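Local coordinates for 6-aminohexanoate-cyclic-dimer hydrolase (Arthrobacter sp., PDB 3A2Q), which hydrolyses the cyclic dimer of 6-aminohexanoate, a by-product of nylon-6 manufacture, to the linear dimer, at residues Y69-L74 with V165-D170; V45-F50 with L115-T120; G192-G197 with A210-F215. The protein carries 1 engineered substitution. One frame throughout, in Å; residues are numbered along the deposited sequence.

Interaction 1. Residues Y69-L74 with V165-D170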
ATOM      1  N   TYR A  69     -15.467  -3.849  -1.625  1.00 32.39           N
ATOM      2  CA  TYR A  69     -14.064  -3.456  -1.545  1.00 31.78           C
ATOM      3  C   TYR A  69     -14.002  -2.059  -0.945  1.00 31.25           C
ATOM      4  O   TYR A  69     -14.994  -1.328  -0.949  1.00 31.55           O
ATOM      5  CB  TYR A  69     -13.395  -3.485  -2.929  1.00 28.27           C
ATOM      6  CG  TYR A  69     -13.498  -2.211  -3.732  1.00 32.77           C
ATOM      7  CD1 TYR A  69     -12.461  -1.279  -3.733  1.00 30.12           C
ATOM      8  CD2 TYR A  69     -14.623  -1.945  -4.513  1.00 34.05           C
ATOM      9  CE1 TYR A  69     -12.535  -0.117  -4.500  1.00 31.22           C
ATOM     10  CE2 TYR A  69     -14.708  -0.784  -5.281  1.00 31.81           C
ATOM     11  CZ  TYR A  69     -13.660   0.123  -5.271  1.00 34.18           C
ATOM     12  OH  TYR A  69     -13.738   1.264  -6.033  1.00 33.27           O
ATOM     13  N   LEU A  70     -12.839  -1.699  -0.414  1.00 29.15           N
ATOM     14  CA  LEU A  70     -12.650  -0.398   0.204  1.00 29.91           C
ATOM     15  C   LEU A  70     -11.612   0.440  -0.537  1.00 30.28           C
ATOM     16  O   LEU A  70     -10.645  -0.083  -1.088  1.00 29.20           O
ATOM     17  CB  LEU A  70     -12.254  -0.584   1.671  1.00 26.74           C
ATOM     18  CG  LEU A  70     -13.386  -1.135   2.541  1.00 30.44           C
ATOM     19  CD1 LEU A  70     -12.841  -1.661   3.856  1.00 29.39           C
ATOM     20  CD2 LEU A  70     -14.416  -0.037   2.765  1.00 28.99           C
ATOM     21  N   LEU A  71     -11.829   1.750  -0.520  1.00 31.13           N
ATOM     22  CA  LEU A  71     -10.980   2.710  -1.208  1.00 32.03           C
ATOM     23  C   LEU A  71     -10.321   3.684  -0.236  1.00 31.48           C
ATOM     24  O   LEU A  71     -10.972   4.203   0.665  1.00 33.90           O
ATOM     25  CB  LEU A  71     -11.846   3.486  -2.204  1.00 32.32           C
ATOM     26  CG  LEU A  71     -11.229   4.379  -3.272  1.00 37.55           C
ATOM     27  CD1 LEU A  71     -10.546   3.509  -4.314  1.00 33.30           C
ATOM     28  CD2 LEU A  71     -12.326   5.219  -3.919  1.00 36.50           C
ATOM     29  N   LYS A  72      -9.032   3.938  -0.424  1.00 29.59           N
ATOM     30  CA  LYS A  72      -8.305   4.869   0.434  1.00 30.52           C
ATOM     31  C   LYS A  72      -8.786   6.274   0.082  1.00 32.20           C
ATOM     32  O   LYS A  72      -9.006   6.571  -1.090  1.00 31.00           O
ATOM     33  CB  LYS A  72      -6.800   4.761   0.175  1.00 26.64           C
ATOM     34  CG  LYS A  72      -5.923   5.624   1.074  1.00 29.21           C
ATOM     35  CD  LYS A  72      -4.460   5.453   0.707  1.00 27.34           C
ATOM     36  CE  LYS A  72      -3.532   6.153   1.689  1.00 30.59           C
ATOM     37  NZ  LYS A  72      -2.097   6.058   1.270  1.00 27.98           N
ATOM     38  N   ASP A  73      -8.961   7.133   1.083  1.00 31.62           N
ATOM     39  CA  ASP A  73      -9.415   8.492   0.810  1.00 32.14           C
ATOM     40  C   ASP A  73      -8.236   9.388   0.455  1.00 32.19           C
ATOM     41  O   ASP A  73      -7.976  10.403   1.110  1.00 34.82           O
ATOM     42  CB  ASP A  73     -10.184   9.066   2.009  1.00 32.25           C
ATOM     43  CG  ASP A  73     -10.774  10.438   1.716  1.00 37.80           C
ATOM     44  OD1 ASP A  73     -11.247  10.650   0.579  1.00 36.25           O
ATOM     45  OD2 ASP A  73     -10.774  11.300   2.618  1.00 36.21           O
ATOM     46  N   LEU A  74      -7.525   8.994  -0.598  1.00 32.66           N
ATOM     47  CA  LEU A  74      -6.366   9.728  -1.085  1.00 35.11           C
ATOM     48  C   LEU A  74      -6.116   9.362  -2.551  1.00 39.20           C
ATOM     49  O   LEU A  74      -6.269   8.198  -2.947  1.00 34.08           O
ATOM     50  CB  LEU A  74      -5.125   9.368  -0.261  1.00 33.60           C
ATOM     51  CG  LEU A  74      -3.868  10.205  -0.499  1.00 35.75           C
ATOM     52  CD1 LEU A  74      -4.073  11.622   0.038  1.00 37.56           C
ATOM     53  CD2 LEU A  74      -2.689   9.551   0.202  1.00 24.19           C
ATOM     54  N   VAL A 165     -10.780  -7.327  -0.132  1.00 30.70           N
ATOM     55  CA  VAL A 165      -9.752  -6.608  -0.875  1.00 30.49           C
ATOM     56  C   VAL A 165      -9.934  -5.107  -0.703  1.00 29.63           C
ATOM     57  O   VAL A 165     -11.027  -4.637  -0.389  1.00 29.20           O
ATOM     58  CB  VAL A 165      -9.816  -6.935  -2.383  1.00 26.68           C
ATOM     59  CG1 VAL A 165      -9.676  -8.433  -2.599  1.00 27.70           C
ATOM     60  CG2 VAL A 165     -11.114  -6.433  -2.969  1.00 28.32           C
ATOM     61  N   ALA A 166      -8.862  -4.352  -0.921  1.00 25.51           N
ATOM     62  CA  ALA A 166      -8.926  -2.908  -0.784  1.00 25.87           C
ATOM     63  C   ALA A 166      -7.825  -2.234  -1.578  1.00 27.54           C
ATOM     64  O   ALA A 166      -6.832  -2.862  -1.954  1.00 27.39           O
ATOM     65  CB  ALA A 166      -8.815  -2.517   0.681  1.00 24.88           C
ATOM     66  N   HIS A 167      -8.020  -0.946  -1.821  1.00 26.69           N
ATOM     67  CA  HIS A 167      -7.070  -0.133  -2.556  1.00 26.58           C
ATOM     68  C   HIS A 167      -6.213   0.702  -1.604  1.00 26.56           C
ATOM     69  O   HIS A 167      -6.562   0.903  -0.437  1.00 24.96           O
ATOM     70  CB  HIS A 167      -7.826   0.791  -3.523  1.00 24.96           C
ATOM     71  CG  HIS A 167      -7.093   2.053  -3.860  1.00 27.94           C
ATOM     72  ND1 HIS A 167      -7.028   3.128  -2.999  1.00 27.46           N
ATOM     73  CD2 HIS A 167      -6.369   2.400  -4.949  1.00 26.33           C
ATOM     74  CE1 HIS A 167      -6.296   4.083  -3.545  1.00 29.53           C
ATOM     75  NE2 HIS A 167      -5.883   3.666  -4.729  1.00 28.33           N
ATOM     76  N   GLY A 168      -5.090   1.181  -2.126  1.00 24.83           N
ATOM     77  CA  GLY A 168      -4.187   2.016  -1.367  1.00 25.41           C
ATOM     78  C   GLY A 168      -3.118   2.484  -2.327  1.00 26.93           C
ATOM     79  O   GLY A 168      -3.135   2.106  -3.500  1.00 25.73           O
ATOM     80  N   ASN A 169      -2.222   3.352  -1.876  1.00 25.47           N
ATOM     81  CA  ASN A 169      -1.131   3.768  -2.747  1.00 24.05           C
ATOM     82  C   ASN A 169       0.160   3.621  -1.975  1.00 25.84           C
ATOM     83  O   ASN A 169       0.147   3.470  -0.747  1.00 25.36           O
ATOM     84  CB  ASN A 169      -1.309   5.178  -3.320  1.00 27.44           C
ATOM     85  CG  ASN A 169      -2.144   6.068  -2.448  1.00 39.74           C
ATOM     86  OD1 ASN A 169      -1.726   6.455  -1.358  1.00 40.18           O
ATOM     87  ND2 ASN A 169      -3.340   6.411  -2.929  1.00 39.48           N
ATOM     88  N   ASP A 170       1.271   3.689  -2.692  1.00 23.62           N
ATOM     89  CA  ASP A 170       2.570   3.417  -2.103  1.00 25.07           C
ATOM     90  C   ASP A 170       3.662   4.299  -2.720  1.00 25.16           C
ATOM     91  O   ASP A 170       4.004   4.137  -3.891  1.00 22.59           O
ATOM     92  CB  ASP A 170       2.832   1.923  -2.375  1.00 17.84           C
ATOM     93  CG  ASP A 170       4.017   1.368  -1.639  1.00 17.90           C
ATOM     94  OD1 ASP A 170       5.099   1.982  -1.693  1.00 20.25           O
ATOM     95  OD2 ASP A 170       3.865   0.289  -1.020  1.00 20.46           O
TER
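Lys72 meets Asn169 through its terminal nitrogen: NZ donates a hydrogen bond to Asn169 OD1, 2.7 Å away. The side chains cross at about a right angle, and the nitrogen stands above the amide plane, 37° out of it. Lys72 reaches this point with CG anti to the backbone N (chi1 -176°) and the rest of the chain extended too. Asn169 ND2 turns back to the loop in a weak bond to Leu74 O at 3.4 Å. NZ is also bonded to Ser150 OG and Ser151 OG; with the engineered Ala174 at the acyl-ester position, Lys72 and Ser150 are, by similarity, consistent with the Ser-Ser-Lys triad of the amidase family. An alanine in place of Asn169 would probably leave NZ without its carbonyl mate and freer to shift from the serines. In the next shell, the His167 ring has Leu71 CD1 over one face, 4.0 Å from its centroid, and takes a weak bond from Lys72 N at ND1, while Glu212 holds NE2. The strand backbones run parallel, 12° apart, joined by His167 N to Leu70 O at 2.9 Å; the other backbone bond, Leu70 N to Val165 O, is weak. Leu70 CB faces Ala166 CB at 4.1 Å on one side of the sheet, which helix 152-159 covers; Tyr69 and Leu71 meet helix 102-110 on the other. Strand 113-118 flanks 68-72, and strand 211-216 flanks 165-170.

Interaction 2. Residues V45-F50 with L115-T120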
ATOM      1  N   VAL A  45     -12.541   2.197   8.496  1.00 33.22           N
ATOM      2  CA  VAL A  45     -13.415   2.795   7.490  1.00 32.34           C
ATOM      3  C   VAL A  45     -13.894   4.120   8.071  1.00 36.15           C
ATOM      4  O   VAL A  45     -14.633   4.135   9.055  1.00 37.27           O
ATOM      5  CB  VAL A  45     -14.645   1.907   7.207  1.00 30.01           C
ATOM      6  CG1 VAL A  45     -15.571   2.604   6.215  1.00 34.81           C
ATOM      7  CG2 VAL A  45     -14.209   0.569   6.657  1.00 29.55           C
ATOM      8  N   ILE A  46     -13.465   5.232   7.482  1.00 35.58           N
ATOM      9  CA  ILE A  46     -13.863   6.541   7.992  1.00 37.47           C
ATOM     10  C   ILE A  46     -15.063   7.137   7.278  1.00 38.84           C
ATOM     11  O   ILE A  46     -15.723   8.030   7.809  1.00 39.01           O
ATOM     12  CB  ILE A  46     -12.711   7.564   7.914  1.00 33.54           C
ATOM     13  CG1 ILE A  46     -12.142   7.609   6.497  1.00 30.46           C
ATOM     14  CG2 ILE A  46     -11.640   7.219   8.928  1.00 32.51           C
ATOM     15  CD1 ILE A  46     -11.127   8.703   6.294  1.00 29.70           C
ATOM     16  N   ILE A  47     -15.344   6.643   6.079  1.00 38.26           N
ATOM     17  CA  ILE A  47     -16.463   7.140   5.296  1.00 38.48           C
ATOM     18  C   ILE A  47     -17.249   5.982   4.712  1.00 38.71           C
ATOM     19  O   ILE A  47     -16.957   5.523   3.607  1.00 37.71           O
ATOM     20  CB  ILE A  47     -15.987   8.029   4.125  1.00 38.18           C
ATOM     21  CG1 ILE A  47     -15.134   9.182   4.649  1.00 28.74           C
ATOM     22  CG2 ILE A  47     -17.191   8.562   3.362  1.00 41.06           C
ATOM     23  CD1 ILE A  47     -14.395   9.947   3.561  1.00 33.78           C
ATOM     24  N   PRO A  48     -18.250   5.481   5.453  1.00 38.07           N
ATOM     25  CA  PRO A  48     -19.056   4.366   4.955  1.00 39.75           C
ATOM     26  C   PRO A  48     -19.886   4.809   3.756  1.00 39.44           C
ATOM     27  O   PRO A  48     -20.333   5.952   3.696  1.00 41.33           O
ATOM     28  CB  PRO A  48     -19.929   3.998   6.157  1.00 40.67           C
ATOM     29  CG  PRO A  48     -20.029   5.282   6.915  1.00 43.16           C
ATOM     30  CD  PRO A  48     -18.637   5.837   6.829  1.00 44.06           C
ATOM     31  N   LEU A  49     -20.072   3.904   2.804  1.00 39.83           N
ATOM     32  CA  LEU A  49     -20.856   4.180   1.605  1.00 37.98           C
ATOM     33  C   LEU A  49     -21.803   3.010   1.389  1.00 39.80           C
ATOM     34  O   LEU A  49     -21.866   2.438   0.297  1.00 37.91           O
ATOM     35  CB  LEU A  49     -19.935   4.324   0.389  1.00 39.29           C
ATOM     36  CG  LEU A  49     -18.882   5.431   0.441  1.00 35.91           C
ATOM     37  CD1 LEU A  49     -17.958   5.310  -0.759  1.00 43.54           C
ATOM     38  CD2 LEU A  49     -19.562   6.788   0.468  1.00 37.60           C
ATOM     39  N   PHE A  50     -22.547   2.661   2.434  1.00 39.25           N
ATOM     40  CA  PHE A  50     -23.475   1.539   2.365  1.00 41.94           C
ATOM     41  C   PHE A  50     -24.592   1.698   1.332  1.00 41.92           C
ATOM     42  O   PHE A  50     -24.987   0.725   0.692  1.00 42.32           O
ATOM     43  CB  PHE A  50     -24.075   1.270   3.748  1.00 40.69           C
ATOM     44  CG  PHE A  50     -23.047   1.098   4.832  1.00 47.02           C
ATOM     45  CD1 PHE A  50     -21.891   0.355   4.604  1.00 42.68           C
ATOM     46  CD2 PHE A  50     -23.241   1.664   6.088  1.00 45.79           C
ATOM     47  CE1 PHE A  50     -20.944   0.178   5.615  1.00 49.12           C
ATOM     48  CE2 PHE A  50     -22.303   1.492   7.104  1.00 47.99           C
ATOM     49  CZ  PHE A  50     -21.151   0.747   6.866  1.00 49.66           C
ATOM     50  N   LEU A 115     -17.816  -0.108  -0.911  1.00 38.70           N
ATOM     51  CA  LEU A 115     -18.364  -0.124   0.442  1.00 38.91           C
ATOM     52  C   LEU A 115     -18.055   1.119   1.266  1.00 38.70           C
ATOM     53  O   LEU A 115     -18.816   1.475   2.165  1.00 41.24           O
ATOM     54  CB  LEU A 115     -17.858  -1.363   1.189  1.00 39.65           C
ATOM     55  CG  LEU A 115     -18.481  -1.655   2.554  1.00 38.08           C
ATOM     56  CD1 LEU A 115     -19.974  -1.931   2.380  1.00 36.59           C
ATOM     57  CD2 LEU A 115     -17.789  -2.860   3.186  1.00 38.68           C
ATOM     58  N   GLY A 116     -16.937   1.775   0.974  1.00 37.99           N
ATOM     59  CA  GLY A 116     -16.572   2.965   1.721  1.00 35.73           C
ATOM     60  C   GLY A 116     -15.113   3.347   1.558  1.00 35.68           C
ATOM     61  O   GLY A 116     -14.387   2.727   0.782  1.00 34.65           O
ATOM     62  N   LYS A 117     -14.688   4.374   2.287  1.00 33.69           N
ATOM     63  CA  LYS A 117     -13.309   4.844   2.222  1.00 35.59           C
ATOM     64  C   LYS A 117     -12.546   4.585   3.521  1.00 36.38           C
ATOM     65  O   LYS A 117     -13.128   4.597   4.607  1.00 37.86           O
ATOM     66  CB  LYS A 117     -13.271   6.335   1.903  1.00 34.94           C
ATOM     67  CG  LYS A 117     -13.825   6.704   0.539  1.00 38.37           C
ATOM     68  CD  LYS A 117     -13.519   8.157   0.257  1.00 42.38           C
ATOM     69  CE  LYS A 117     -13.793   8.541  -1.179  1.00 38.60           C
ATOM     70  NZ  LYS A 117     -13.214   9.889  -1.441  1.00 42.20           N
ATOM     71  N   THR A 118     -11.239   4.368   3.400  1.00 33.70           N
ATOM     72  CA  THR A 118     -10.394   4.084   4.557  1.00 31.01           C
ATOM     73  C   THR A 118      -9.496   5.234   4.992  1.00 32.22           C
ATOM     74  O   THR A 118      -9.101   6.081   4.189  1.00 33.14           O
ATOM     75  CB  THR A 118      -9.517   2.867   4.289  1.00 32.17           C
ATOM     76  OG1 THR A 118      -8.822   3.056   3.050  1.00 28.12           O
ATOM     77  CG2 THR A 118     -10.371   1.614   4.216  1.00 28.07           C
ATOM     78  N   ASN A 119      -9.145   5.226   6.274  1.00 30.70           N
ATOM     79  CA  ASN A 119      -8.320   6.267   6.869  1.00 30.76           C
ATOM     80  C   ASN A 119      -6.865   6.286   6.400  1.00 28.11           C
ATOM     81  O   ASN A 119      -6.311   5.262   5.998  1.00 31.07           O
ATOM     82  CB  ASN A 119      -8.391   6.153   8.396  1.00 29.71           C
ATOM     83  CG  ASN A 119      -7.913   7.408   9.100  1.00 31.73           C
ATOM     84  OD1 ASN A 119      -7.997   8.512   8.556  1.00 31.96           O
ATOM     85  ND2 ASN A 119      -7.430   7.249  10.327  1.00 35.81           N
ATOM     86  N   THR A 120      -6.262   7.469   6.463  1.00 28.49           N
ATOM     87  CA  THR A 120      -4.880   7.699   6.052  1.00 26.87           C
ATOM     88  C   THR A 120      -4.309   8.910   6.787  1.00 28.70           C
ATOM     89  O   THR A 120      -5.059   9.772   7.252  1.00 30.35           O
ATOM     90  CB  THR A 120      -4.805   8.020   4.534  1.00 23.00           C
ATOM     91  OG1 THR A 120      -3.500   8.516   4.204  1.00 27.81           O
ATOM     92  CG2 THR A 120      -5.834   9.095   4.173  1.00 28.60           C
TER
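Ile47 and Lys117 lie side by side, with Ile47 CD1 3.9 Å from Lys117 CD; their backbones form a hydrogen-bonded antiparallel pair through Lys117 N to Ile47 O at 2.9 Å. The lysine then leads away to Asp73, its salt-bridge partner, and to Ile82 O. The buried end is close-packed. Ile46 crosses Asn119 at about a right angle, CG2 3.5 Å from Asn119 CB; Asn119 CG, anti to the backbone N (chi1 -163°), lies against the same methyl. Gly116 CA lies 3.2 Å from Ile47 O; a CB there would clash with that oxygen and, at these backbone angles, with the preceding carbonyl, consistent with a glycine. Leu49 and Phe50 are partly exposed, though the Leu49 side chain rests on Gly116 CA. Exposed Pro48 puts CB over one face of the Phe50 ring, offset toward the rim, while Leu115 CD1 meets the ring edge in plane, 3.7 Å from Phe50 CD1. Leu49 N donates to Leu115 O at 2.8 Å at the N-cap of helix 50-59. Lys117 O receives Ile46 N at 3.0 Å and, weakly, Ile47 N at 3.4 Å. Two residues facing one define a classic beta bulge, here in an outermost strand of the amidase sheet.

Interaction 3. Residues G192-G197 with A210-F215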
ATOM      1  N   GLY A 192       3.686   2.322 -13.311  1.00 21.30           N
ATOM      2  CA  GLY A 192       2.925   2.413 -14.542  1.00 25.72           C
ATOM      3  C   GLY A 192       1.991   1.250 -14.816  1.00 26.45           C
ATOM      4  O   GLY A 192       1.435   1.152 -15.914  1.00 27.41           O
ATOM      5  N   ARG A 193       1.818   0.361 -13.839  1.00 23.18           N
ATOM      6  CA  ARG A 193       0.926  -0.782 -14.018  1.00 25.90           C
ATOM      7  C   ARG A 193      -0.526  -0.358 -13.822  1.00 26.75           C
ATOM      8  O   ARG A 193      -1.393  -0.679 -14.637  1.00 25.60           O
ATOM      9  CB  ARG A 193       1.260  -1.892 -13.013  1.00 23.70           C
ATOM     10  CG  ARG A 193       0.380  -3.141 -13.129  1.00 23.90           C
ATOM     11  CD  ARG A 193       0.654  -3.913 -14.421  1.00 26.76           C
ATOM     12  NE  ARG A 193       2.006  -4.470 -14.448  1.00 23.77           N
ATOM     13  CZ  ARG A 193       2.628  -4.866 -15.555  1.00 28.89           C
ATOM     14  NH1 ARG A 193       2.021  -4.768 -16.732  1.00 25.56           N
ATOM     15  NH2 ARG A 193       3.863  -5.348 -15.489  1.00 23.30           N
ATOM     16  N   ILE A 194      -0.783   0.366 -12.735  1.00 24.76           N
ATOM     17  CA  ILE A 194      -2.137   0.810 -12.402  1.00 26.54           C
ATOM     18  C   ILE A 194      -2.294   2.315 -12.537  1.00 27.56           C
ATOM     19  O   ILE A 194      -1.549   3.077 -11.931  1.00 26.08           O
ATOM     20  CB  ILE A 194      -2.510   0.429 -10.952  1.00 25.13           C
ATOM     21  CG1 ILE A 194      -2.337  -1.078 -10.748  1.00 24.31           C
ATOM     22  CG2 ILE A 194      -3.946   0.868 -10.650  1.00 23.74           C
ATOM     23  CD1 ILE A 194      -2.717  -1.571  -9.352  1.00 23.00           C
ATOM     24  N   SER A 195      -3.275   2.746 -13.324  1.00 24.54           N
ATOM     25  CA  SER A 195      -3.494   4.172 -13.521  1.00 25.17           C
ATOM     26  C   SER A 195      -4.111   4.874 -12.317  1.00 25.70           C
ATOM     27  O   SER A 195      -5.074   4.383 -11.733  1.00 24.23           O
ATOM     28  CB  SER A 195      -4.400   4.414 -14.723  1.00 23.63           C
ATOM     29  OG  SER A 195      -4.667   5.796 -14.849  1.00 24.90           O
ATOM     30  N   PRO A 196      -3.553   6.039 -11.933  1.00 24.32           N
ATOM     31  CA  PRO A 196      -4.039   6.842 -10.804  1.00 26.35           C
ATOM     32  C   PRO A 196      -4.862   8.009 -11.360  1.00 26.76           C
ATOM     33  O   PRO A 196      -5.283   8.892 -10.613  1.00 28.21           O
ATOM     34  CB  PRO A 196      -2.755   7.343 -10.173  1.00 26.31           C
ATOM     35  CG  PRO A 196      -1.931   7.644 -11.395  1.00 28.53           C
ATOM     36  CD  PRO A 196      -2.196   6.466 -12.323  1.00 28.58           C
ATOM     37  N   GLY A 197      -5.069   8.004 -12.676  1.00 26.23           N
ATOM     38  CA  GLY A 197      -5.810   9.069 -13.335  1.00 24.57           C
ATOM     39  C   GLY A 197      -7.323   8.976 -13.254  1.00 28.35           C
ATOM     40  O   GLY A 197      -7.857   8.084 -12.591  1.00 27.19           O
ATOM     41  N   ALA A 210       5.199   7.375  -6.416  1.00 23.00           N
ATOM     42  CA  ALA A 210       3.899   6.968  -5.874  1.00 22.56           C
ATOM     43  C   ALA A 210       3.165   6.019  -6.828  1.00 23.25           C
ATOM     44  O   ALA A 210       2.870   6.380  -7.967  1.00 24.04           O
ATOM     45  CB  ALA A 210       3.039   8.195  -5.593  1.00 23.84           C
ATOM     46  N   HIS A 211       2.892   4.806  -6.353  1.00 23.44           N
ATOM     47  CA  HIS A 211       2.208   3.776  -7.138  1.00 24.42           C
ATOM     48  C   HIS A 211       0.880   3.415  -6.483  1.00 24.58           C
ATOM     49  O   HIS A 211       0.793   3.378  -5.255  1.00 25.33           O
ATOM     50  CB  HIS A 211       2.993   2.452  -7.151  1.00 23.94           C
ATOM     51  CG  HIS A 211       4.391   2.527  -7.679  1.00 20.63           C
ATOM     52  ND1 HIS A 211       5.351   3.370  -7.156  1.00 20.17           N
ATOM     53  CD2 HIS A 211       5.033   1.742  -8.578  1.00 23.64           C
ATOM     54  CE1 HIS A 211       6.523   3.093  -7.701  1.00 20.99           C
ATOM     55  NE2 HIS A 211       6.358   2.107  -8.566  1.00 26.02           N
ATOM     56  N   GLU A 212      -0.144   3.124  -7.283  1.00 23.79           N
ATOM     57  CA  GLU A 212      -1.404   2.665  -6.706  1.00 23.89           C
ATOM     58  C   GLU A 212      -1.131   1.192  -6.421  1.00 27.32           C
ATOM     59  O   GLU A 212      -0.440   0.524  -7.200  1.00 24.06           O
ATOM     60  CB  GLU A 212      -2.578   2.803  -7.686  1.00 21.92           C
ATOM     61  CG  GLU A 212      -2.888   4.239  -8.079  1.00 27.05           C
ATOM     62  CD  GLU A 212      -2.921   5.176  -6.883  1.00 31.97           C
ATOM     63  OE1 GLU A 212      -2.114   6.130  -6.859  1.00 33.21           O
ATOM     64  OE2 GLU A 212      -3.751   4.958  -5.969  1.00 28.69           O
ATOM     65  N   GLY A 213      -1.660   0.691  -5.306  1.00 24.46           N
ATOM     66  CA  GLY A 213      -1.421  -0.689  -4.920  1.00 26.64           C
ATOM     67  C   GLY A 213      -2.659  -1.466  -4.521  1.00 27.28           C
ATOM     68  O   GLY A 213      -3.771  -0.929  -4.527  1.00 25.67           O
ATOM     69  N   LEU A 214      -2.455  -2.725  -4.135  1.00 25.12           N
ATOM     70  CA  LEU A 214      -3.557  -3.622  -3.801  1.00 25.37           C
ATOM     71  C   LEU A 214      -3.377  -4.413  -2.514  1.00 23.63           C
ATOM     72  O   LEU A 214      -2.261  -4.824  -2.175  1.00 21.77           O
ATOM     73  CB  LEU A 214      -3.753  -4.606  -4.955  1.00 23.00           C
ATOM     74  CG  LEU A 214      -3.862  -3.964  -6.341  1.00 24.05           C
ATOM     75  CD1 LEU A 214      -3.666  -5.025  -7.413  1.00 22.66           C
ATOM     76  CD2 LEU A 214      -5.209  -3.271  -6.479  1.00 22.53           C
ATOM     77  N   PHE A 215      -4.499  -4.638  -1.826  1.00 26.32           N
ATOM     78  CA  PHE A 215      -4.556  -5.386  -0.570  1.00 26.64           C
ATOM     79  C   PHE A 215      -5.489  -6.581  -0.732  1.00 26.42           C
ATOM     80  O   PHE A 215      -6.544  -6.457  -1.343  1.00 25.99           O
ATOM     81  CB  PHE A 215      -5.139  -4.522   0.555  1.00 26.43           C
ATOM     82  CG  PHE A 215      -4.191  -3.518   1.123  1.00 19.16           C
ATOM     83  CD1 PHE A 215      -3.175  -3.914   1.992  1.00 22.50           C
ATOM     84  CD2 PHE A 215      -4.332  -2.169   0.822  1.00 19.51           C
ATOM     85  CE1 PHE A 215      -2.312  -2.974   2.557  1.00 24.20           C
ATOM     86  CE2 PHE A 215      -3.475  -1.219   1.381  1.00 28.75           C
ATOM     87  CZ  PHE A 215      -2.465  -1.623   2.250  1.00 21.87           C
TER
HETATM   88  O   HOH W   1       0.273   3.846 -10.063  1.00 24.27           O
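Ile194 turns toward Glu212 and crosses its side chain at about a right angle, CG2 resting 3.8 Å from Glu212 CB. Its CG1 is anti to the carbonyl carbon (chi1 -56°), and an extended chi2 carries CD1 to 4.0 Å from Leu214 CG. The backbones are not directly bonded: the nearest CA pair, Ile194 and Glu212, is 6.0 Å apart, and a water bridges the gap, donating to Ile194 O at 2.7 Å and accepting from Glu212 N at 2.9 Å. Ser195 points away; its OG accepts from Gly197 N at 3.1 Å, an ST turn, and is also bonded to Asp236. Pro196 comes back toward the strand and lays CB 3.6 Å from Glu212 OE1. Glu212 is folded at chi2 (-46°), which swings CD out of an extended course; CG and the carboxylate both pack on the proline carbon. OE2 serves His167 NE2 and, weakly, Asn169 ND2. Glu212 thus lies in a second shell behind these two, its nearest side-chain atom about 7 Å from the Lys72 side chain. Around this contact, helix 219-229 meets Ile194 and Leu214, as does Phe103 of helix 102-110, helix 202-207 touches Pro196, and strands 165-170 and 185-188 flank strand 211-216.

In the fold
From the N terminus, the chain lays down 45-50, then 69-74, and returns with 115-120 to close interaction 2 across 64 intervening residues. Residues 165-170 then close interaction 1 over 90 residues, so the two loops cross, their segments alternating along the sequence. In space they join directly: strands 68-72 and 113-118 are neighbours, and Leu71 O lies 2.8 Å from Thr118 N. Interaction 3 follows in series, a short closure over 12 residues including helix 202-207. It joins interaction 1 through Gly168 O and Gly213 N, 2.7 Å apart, but does not touch interaction 2. Together they link the outermost strand 45-48 to strand 211-216 within one mixed sheet.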